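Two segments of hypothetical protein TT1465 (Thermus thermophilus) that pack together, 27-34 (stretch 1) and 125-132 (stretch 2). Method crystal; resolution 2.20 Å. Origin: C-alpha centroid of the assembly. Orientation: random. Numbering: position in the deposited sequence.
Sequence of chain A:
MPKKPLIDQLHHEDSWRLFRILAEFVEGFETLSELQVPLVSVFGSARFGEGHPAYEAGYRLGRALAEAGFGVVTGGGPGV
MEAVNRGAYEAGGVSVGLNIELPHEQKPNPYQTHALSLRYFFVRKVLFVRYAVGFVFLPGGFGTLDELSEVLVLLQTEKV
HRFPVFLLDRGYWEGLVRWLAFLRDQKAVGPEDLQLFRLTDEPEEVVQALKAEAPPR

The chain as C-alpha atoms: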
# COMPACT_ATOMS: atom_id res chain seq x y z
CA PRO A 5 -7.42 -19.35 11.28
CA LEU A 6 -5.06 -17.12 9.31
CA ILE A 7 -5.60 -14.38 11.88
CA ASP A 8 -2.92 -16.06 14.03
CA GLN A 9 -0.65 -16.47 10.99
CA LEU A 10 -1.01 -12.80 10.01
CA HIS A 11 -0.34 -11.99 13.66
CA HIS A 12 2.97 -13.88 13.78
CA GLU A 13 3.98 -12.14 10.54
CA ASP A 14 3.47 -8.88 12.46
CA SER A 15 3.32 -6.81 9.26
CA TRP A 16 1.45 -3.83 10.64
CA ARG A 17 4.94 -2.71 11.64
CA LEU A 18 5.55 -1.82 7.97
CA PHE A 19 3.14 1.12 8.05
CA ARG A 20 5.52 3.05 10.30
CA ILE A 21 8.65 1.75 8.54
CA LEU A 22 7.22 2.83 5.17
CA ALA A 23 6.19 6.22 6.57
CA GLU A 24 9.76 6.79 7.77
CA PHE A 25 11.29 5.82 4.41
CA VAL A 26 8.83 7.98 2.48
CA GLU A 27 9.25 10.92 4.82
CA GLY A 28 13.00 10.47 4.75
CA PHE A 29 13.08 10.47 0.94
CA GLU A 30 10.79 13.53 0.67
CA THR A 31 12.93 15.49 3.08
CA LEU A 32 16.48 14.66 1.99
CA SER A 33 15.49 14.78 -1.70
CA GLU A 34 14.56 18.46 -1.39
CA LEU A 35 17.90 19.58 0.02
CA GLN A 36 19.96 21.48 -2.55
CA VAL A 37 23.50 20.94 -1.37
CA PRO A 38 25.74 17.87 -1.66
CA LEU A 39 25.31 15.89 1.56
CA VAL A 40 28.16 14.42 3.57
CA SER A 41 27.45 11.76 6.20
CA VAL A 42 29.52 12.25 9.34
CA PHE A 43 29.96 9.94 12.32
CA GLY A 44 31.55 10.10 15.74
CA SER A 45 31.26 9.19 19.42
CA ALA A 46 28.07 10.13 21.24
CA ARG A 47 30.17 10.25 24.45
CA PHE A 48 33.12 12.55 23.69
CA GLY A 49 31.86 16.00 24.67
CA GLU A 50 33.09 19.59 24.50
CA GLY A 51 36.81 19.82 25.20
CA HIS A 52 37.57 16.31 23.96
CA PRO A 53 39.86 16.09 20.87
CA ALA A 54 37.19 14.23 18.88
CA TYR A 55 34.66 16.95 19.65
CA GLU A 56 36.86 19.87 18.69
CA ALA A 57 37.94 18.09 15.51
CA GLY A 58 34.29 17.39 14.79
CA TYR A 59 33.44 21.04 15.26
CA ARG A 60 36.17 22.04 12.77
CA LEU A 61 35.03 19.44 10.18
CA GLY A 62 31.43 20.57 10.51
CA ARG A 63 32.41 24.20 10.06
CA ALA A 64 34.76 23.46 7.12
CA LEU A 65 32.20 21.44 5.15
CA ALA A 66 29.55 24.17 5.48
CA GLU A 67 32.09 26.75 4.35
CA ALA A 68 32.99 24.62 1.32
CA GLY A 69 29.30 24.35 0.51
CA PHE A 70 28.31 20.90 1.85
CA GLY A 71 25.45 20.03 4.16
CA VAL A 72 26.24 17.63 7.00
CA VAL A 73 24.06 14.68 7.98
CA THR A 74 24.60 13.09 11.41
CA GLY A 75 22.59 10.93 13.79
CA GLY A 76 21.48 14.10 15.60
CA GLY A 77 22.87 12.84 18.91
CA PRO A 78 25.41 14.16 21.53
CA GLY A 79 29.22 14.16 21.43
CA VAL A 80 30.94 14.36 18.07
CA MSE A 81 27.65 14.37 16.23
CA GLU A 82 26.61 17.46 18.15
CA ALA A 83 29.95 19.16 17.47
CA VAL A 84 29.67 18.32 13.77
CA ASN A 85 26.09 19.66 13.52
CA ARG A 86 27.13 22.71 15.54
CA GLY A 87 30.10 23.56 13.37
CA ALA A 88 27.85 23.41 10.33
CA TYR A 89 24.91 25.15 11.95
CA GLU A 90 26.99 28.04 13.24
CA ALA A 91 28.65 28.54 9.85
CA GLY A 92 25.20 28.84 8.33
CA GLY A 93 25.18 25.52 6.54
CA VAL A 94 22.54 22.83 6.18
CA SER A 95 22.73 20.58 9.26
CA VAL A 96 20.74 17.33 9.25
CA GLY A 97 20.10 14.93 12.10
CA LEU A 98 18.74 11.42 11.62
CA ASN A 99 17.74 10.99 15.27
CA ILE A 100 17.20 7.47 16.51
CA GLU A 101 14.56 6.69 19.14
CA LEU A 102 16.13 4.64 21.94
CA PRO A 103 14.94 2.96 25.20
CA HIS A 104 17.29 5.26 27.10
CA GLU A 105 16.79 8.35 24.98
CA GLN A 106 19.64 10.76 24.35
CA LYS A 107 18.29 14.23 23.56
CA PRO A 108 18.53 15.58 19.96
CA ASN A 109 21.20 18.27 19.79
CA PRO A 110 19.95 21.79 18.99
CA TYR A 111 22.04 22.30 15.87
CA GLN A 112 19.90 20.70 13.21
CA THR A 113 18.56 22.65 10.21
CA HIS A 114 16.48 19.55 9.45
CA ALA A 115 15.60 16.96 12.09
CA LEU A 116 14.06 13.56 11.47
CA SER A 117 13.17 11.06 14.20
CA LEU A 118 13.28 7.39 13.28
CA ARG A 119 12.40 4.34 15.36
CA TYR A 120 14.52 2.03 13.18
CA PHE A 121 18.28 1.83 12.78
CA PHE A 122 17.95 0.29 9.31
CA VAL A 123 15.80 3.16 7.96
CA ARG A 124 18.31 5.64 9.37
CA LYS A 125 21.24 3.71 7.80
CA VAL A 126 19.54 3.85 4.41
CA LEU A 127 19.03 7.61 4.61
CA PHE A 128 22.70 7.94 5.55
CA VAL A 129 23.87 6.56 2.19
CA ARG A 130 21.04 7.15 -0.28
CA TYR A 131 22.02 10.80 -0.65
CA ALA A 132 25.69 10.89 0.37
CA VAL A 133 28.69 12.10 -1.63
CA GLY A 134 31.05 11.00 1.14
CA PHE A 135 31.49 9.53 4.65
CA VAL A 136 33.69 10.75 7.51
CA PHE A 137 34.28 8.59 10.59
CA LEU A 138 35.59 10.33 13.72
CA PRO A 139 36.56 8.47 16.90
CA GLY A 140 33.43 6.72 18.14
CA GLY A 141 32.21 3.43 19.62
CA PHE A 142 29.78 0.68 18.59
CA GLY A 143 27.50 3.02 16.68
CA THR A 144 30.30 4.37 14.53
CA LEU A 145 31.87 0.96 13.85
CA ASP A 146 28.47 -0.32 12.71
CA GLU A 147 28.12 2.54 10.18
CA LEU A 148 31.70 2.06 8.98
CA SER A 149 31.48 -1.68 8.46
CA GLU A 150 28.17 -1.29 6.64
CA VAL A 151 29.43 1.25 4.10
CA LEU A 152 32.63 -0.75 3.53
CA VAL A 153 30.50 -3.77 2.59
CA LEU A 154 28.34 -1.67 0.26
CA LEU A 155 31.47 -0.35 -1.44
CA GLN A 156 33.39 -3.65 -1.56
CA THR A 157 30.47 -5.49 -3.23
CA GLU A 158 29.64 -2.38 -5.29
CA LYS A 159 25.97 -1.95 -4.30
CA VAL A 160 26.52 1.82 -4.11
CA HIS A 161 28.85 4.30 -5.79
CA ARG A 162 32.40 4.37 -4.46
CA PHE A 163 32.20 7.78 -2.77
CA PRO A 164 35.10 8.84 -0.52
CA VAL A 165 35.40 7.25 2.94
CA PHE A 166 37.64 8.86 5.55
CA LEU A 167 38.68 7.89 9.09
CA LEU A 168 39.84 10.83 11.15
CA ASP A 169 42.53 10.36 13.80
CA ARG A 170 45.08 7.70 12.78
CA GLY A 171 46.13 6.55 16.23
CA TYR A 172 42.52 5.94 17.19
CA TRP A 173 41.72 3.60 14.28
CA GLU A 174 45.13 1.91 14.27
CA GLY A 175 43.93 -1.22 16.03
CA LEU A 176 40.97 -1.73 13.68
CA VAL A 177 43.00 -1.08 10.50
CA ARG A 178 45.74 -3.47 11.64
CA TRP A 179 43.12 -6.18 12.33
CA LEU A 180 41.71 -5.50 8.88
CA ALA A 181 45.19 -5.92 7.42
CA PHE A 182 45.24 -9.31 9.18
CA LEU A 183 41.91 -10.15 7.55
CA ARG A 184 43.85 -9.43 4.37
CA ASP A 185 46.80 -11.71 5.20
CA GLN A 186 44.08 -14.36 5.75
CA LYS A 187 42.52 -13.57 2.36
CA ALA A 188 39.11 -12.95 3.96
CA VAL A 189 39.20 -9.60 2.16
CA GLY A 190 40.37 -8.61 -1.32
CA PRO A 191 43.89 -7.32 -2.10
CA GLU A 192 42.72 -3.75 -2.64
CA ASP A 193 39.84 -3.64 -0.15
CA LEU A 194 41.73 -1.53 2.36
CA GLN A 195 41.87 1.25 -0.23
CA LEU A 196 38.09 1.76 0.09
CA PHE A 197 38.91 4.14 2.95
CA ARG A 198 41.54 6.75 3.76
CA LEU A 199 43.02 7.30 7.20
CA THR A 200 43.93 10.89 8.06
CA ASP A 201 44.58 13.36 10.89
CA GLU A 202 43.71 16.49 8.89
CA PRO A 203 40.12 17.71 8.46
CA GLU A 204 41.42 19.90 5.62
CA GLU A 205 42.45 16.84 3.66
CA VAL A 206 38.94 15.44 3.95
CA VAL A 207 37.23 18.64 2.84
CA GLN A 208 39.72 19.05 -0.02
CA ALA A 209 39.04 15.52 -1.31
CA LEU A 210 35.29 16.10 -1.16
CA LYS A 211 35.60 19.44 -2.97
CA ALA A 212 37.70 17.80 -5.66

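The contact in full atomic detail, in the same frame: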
# COMPACT_ATOMS: atom_id res chain seq x y z
N GLU A 27 8.99 9.60 4.26
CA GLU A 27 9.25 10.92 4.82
C GLU A 27 10.72 11.25 4.64
O GLU A 27 11.08 12.37 4.25
CB GLU A 27 8.90 10.95 6.31
CG GLU A 27 8.96 12.35 6.90
CD GLU A 27 8.82 12.37 8.41
OE1 GLU A 27 9.02 13.45 9.01
OE2 GLU A 27 8.51 11.30 8.99
N GLY A 28 11.57 10.26 4.91
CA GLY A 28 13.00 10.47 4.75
C GLY A 28 13.36 10.84 3.31
O GLY A 28 14.16 11.76 3.09
N PHE A 29 12.77 10.15 2.34
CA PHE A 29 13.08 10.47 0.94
C PHE A 29 12.61 11.88 0.57
O PHE A 29 13.35 12.63 -0.06
CB PHE A 29 12.45 9.44 -0.01
CG PHE A 29 12.93 8.02 0.19
CD1 PHE A 29 14.08 7.74 0.93
CD2 PHE A 29 12.21 6.95 -0.36
CE1 PHE A 29 14.50 6.43 1.14
CE2 PHE A 29 12.63 5.63 -0.16
CZ PHE A 29 13.78 5.37 0.59
N GLU A 30 11.38 12.22 0.97
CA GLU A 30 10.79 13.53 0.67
C GLU A 30 11.64 14.66 1.20
O GLU A 30 11.86 15.66 0.53
CB GLU A 30 9.38 13.64 1.27
CG GLU A 30 8.37 12.63 0.73
CD GLU A 30 6.99 12.76 1.37
OE1 GLU A 30 6.90 13.12 2.56
OE2 GLU A 30 5.99 12.47 0.68
N THR A 31 12.12 14.49 2.42
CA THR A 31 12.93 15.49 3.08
C THR A 31 14.33 15.64 2.48
O THR A 31 14.67 16.70 1.96
CB THR A 31 13.04 15.18 4.57
OG1 THR A 31 11.72 15.15 5.12
CG2 THR A 31 13.86 16.21 5.30
N LEU A 32 15.12 14.58 2.52
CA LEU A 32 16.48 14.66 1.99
C LEU A 32 16.53 14.97 0.50
O LEU A 32 17.47 15.61 0.05
CB LEU A 32 17.25 13.35 2.28
CG LEU A 32 17.28 12.90 3.75
CD1 LEU A 32 18.36 11.85 3.96
CD2 LEU A 32 17.53 14.09 4.66
N SER A 33 15.53 14.52 -0.26
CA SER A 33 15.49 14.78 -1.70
C SER A 33 15.39 16.26 -2.04
O SER A 33 15.88 16.70 -3.07
CB SER A 33 14.31 14.07 -2.36
OG SER A 33 14.59 12.70 -2.55
N GLU A 34 14.73 17.03 -1.17
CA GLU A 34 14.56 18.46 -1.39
C GLU A 34 15.80 19.29 -1.13
O GLU A 34 15.95 20.37 -1.70
CB GLU A 34 13.42 18.99 -0.53
CG GLU A 34 12.07 18.38 -0.83
CD GLU A 34 11.00 18.87 0.13
OE1 GLU A 34 9.87 18.35 0.08
OE2 GLU A 34 11.31 19.78 0.93
N LYS A 125 20.04 4.11 8.54
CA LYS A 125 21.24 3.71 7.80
C LYS A 125 21.06 3.91 6.30
O LYS A 125 22.01 4.21 5.60
CB LYS A 125 21.58 2.24 8.04
CG LYS A 125 21.86 1.82 9.47
CD LYS A 125 23.35 1.80 9.76
CE LYS A 125 23.67 0.81 10.88
NZ LYS A 125 23.17 -0.56 10.53
N VAL A 126 19.83 3.69 5.81
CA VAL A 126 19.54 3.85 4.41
C VAL A 126 19.62 5.33 4.05
O VAL A 126 20.22 5.70 3.03
CB VAL A 126 18.12 3.30 4.05
CG1 VAL A 126 17.69 3.82 2.67
CG2 VAL A 126 18.13 1.76 4.02
N LEU A 127 19.02 6.18 4.87
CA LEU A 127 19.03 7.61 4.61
C LEU A 127 20.44 8.17 4.67
O LEU A 127 20.74 9.19 4.06
CB LEU A 127 18.13 8.35 5.61
CG LEU A 127 16.67 7.92 5.49
CD1 LEU A 127 15.83 8.58 6.58
CD2 LEU A 127 16.15 8.30 4.10
N PHE A 128 21.32 7.50 5.42
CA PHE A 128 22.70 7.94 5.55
C PHE A 128 23.51 7.76 4.26
O PHE A 128 24.48 8.49 4.02
CB PHE A 128 23.38 7.18 6.69
CG PHE A 128 23.50 7.98 7.96
CD1 PHE A 128 23.08 7.44 9.18
CD2 PHE A 128 24.07 9.25 7.94
CE1 PHE A 128 23.22 8.16 10.37
CE2 PHE A 128 24.22 9.98 9.13
CZ PHE A 128 23.79 9.43 10.34
N VAL A 129 23.13 6.80 3.42
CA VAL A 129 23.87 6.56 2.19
C VAL A 129 23.15 7.00 0.92
O VAL A 129 23.77 7.52 -0.02
CB VAL A 129 24.25 5.06 2.02
CG1 VAL A 129 24.96 4.56 3.26
CG2 VAL A 129 23.01 4.24 1.79
N ARG A 130 21.83 6.81 0.89
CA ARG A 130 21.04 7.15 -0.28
C ARG A 130 21.42 8.48 -0.93
O ARG A 130 21.48 8.57 -2.15
CB ARG A 130 19.55 7.17 0.07
CG ARG A 130 18.62 6.94 -1.13
CD ARG A 130 17.22 6.58 -0.64
NE ARG A 130 16.45 5.77 -1.59
CZ ARG A 130 15.53 6.25 -2.42
NH1 ARG A 130 15.24 7.55 -2.44
NH2 ARG A 130 14.87 5.43 -3.23
N TYR A 131 21.70 9.48 -0.11
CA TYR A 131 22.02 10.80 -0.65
C TYR A 131 23.42 11.31 -0.34
O TYR A 131 23.67 12.50 -0.44
CB TYR A 131 20.99 11.82 -0.14
CG TYR A 131 19.56 11.45 -0.44
CD1 TYR A 131 18.83 10.62 0.43
CD2 TYR A 131 18.94 11.86 -1.62
CE1 TYR A 131 17.53 10.21 0.12
CE2 TYR A 131 17.65 11.46 -1.94
CZ TYR A 131 16.95 10.63 -1.07
OH TYR A 131 15.69 10.20 -1.41
N ALA A 132 24.35 10.43 0.02
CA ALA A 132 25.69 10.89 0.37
C ALA A 132 26.70 10.95 -0.77
O ALA A 132 26.67 10.15 -1.70
CB ALA A 132 26.25 10.02 1.49

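The guanidinium of Arg130 lies flat on the ring of Phe29, its plane tilted only 12° from that of the ring. Arg130 CZ sits 3.6 Å from the centroid of the Phe29 ring and 11° off the ring normal, so the delocalised positive charge faces the π cloud squarely, a cation-π contact as well as a stack. With chi1, chi2 and chi3 all t, the arginine side chain extends across the gap, and its aliphatic part also packs, with Arg130 CD 3.3 Å from Phe29 CE1. The same guanidinium donates a hydrogen bond from Arg130 NH1 to Tyr131 OH (2.9 Å), which ties the two side chains of stretch 2 together as they meet stretch 1.

The CA-to-CB bond of Phe29 points sideways, yet its m rotamer brings the ring end nearer the other helix. There Phe29 CD1 meets Leu127 CD2 at 3.8 Å, while Val126 CG1 lies at the ring edge, 4.4 Å from Phe29 CE1. Phenylalanine suits the site because a flat aromatic ring can give a face to the guanidinium of Arg130 and still touch aliphatic side chains.

Tyr131 offers one ring face to Leu32: Leu32 CB stands 3.9 Å from the centroid of the Tyr131 ring in a CH-π contact. Leu32 suits this place because its side chain is wholly apolar, and Leu32 CD1 reaches Leu127 CB at 3.9 Å. The tyrosine adds a polar tip to its apolar ring; Ser33 OG approaches Tyr131 OH at 3.0 Å, a weak hydrogen bond; the serine proton has another acceptor, Phe29 O, within reach, so the bond is not settled.

Gly28 fits against Leu127, where Gly28 C is 3.9 Å from Leu127 CD2. An ideal CB on Gly28 would lie 2.6 Å from Leu127 CD1, a clash, so the absence of a side chain makes room for the leucine. The helices run 26° from parallel, and the contact buries 395 Å², both sides summed; Phe29 (89 Å²), Tyr131 (80 Å²) and Leu32 (68 Å²) have the largest areas covered by the other stretch.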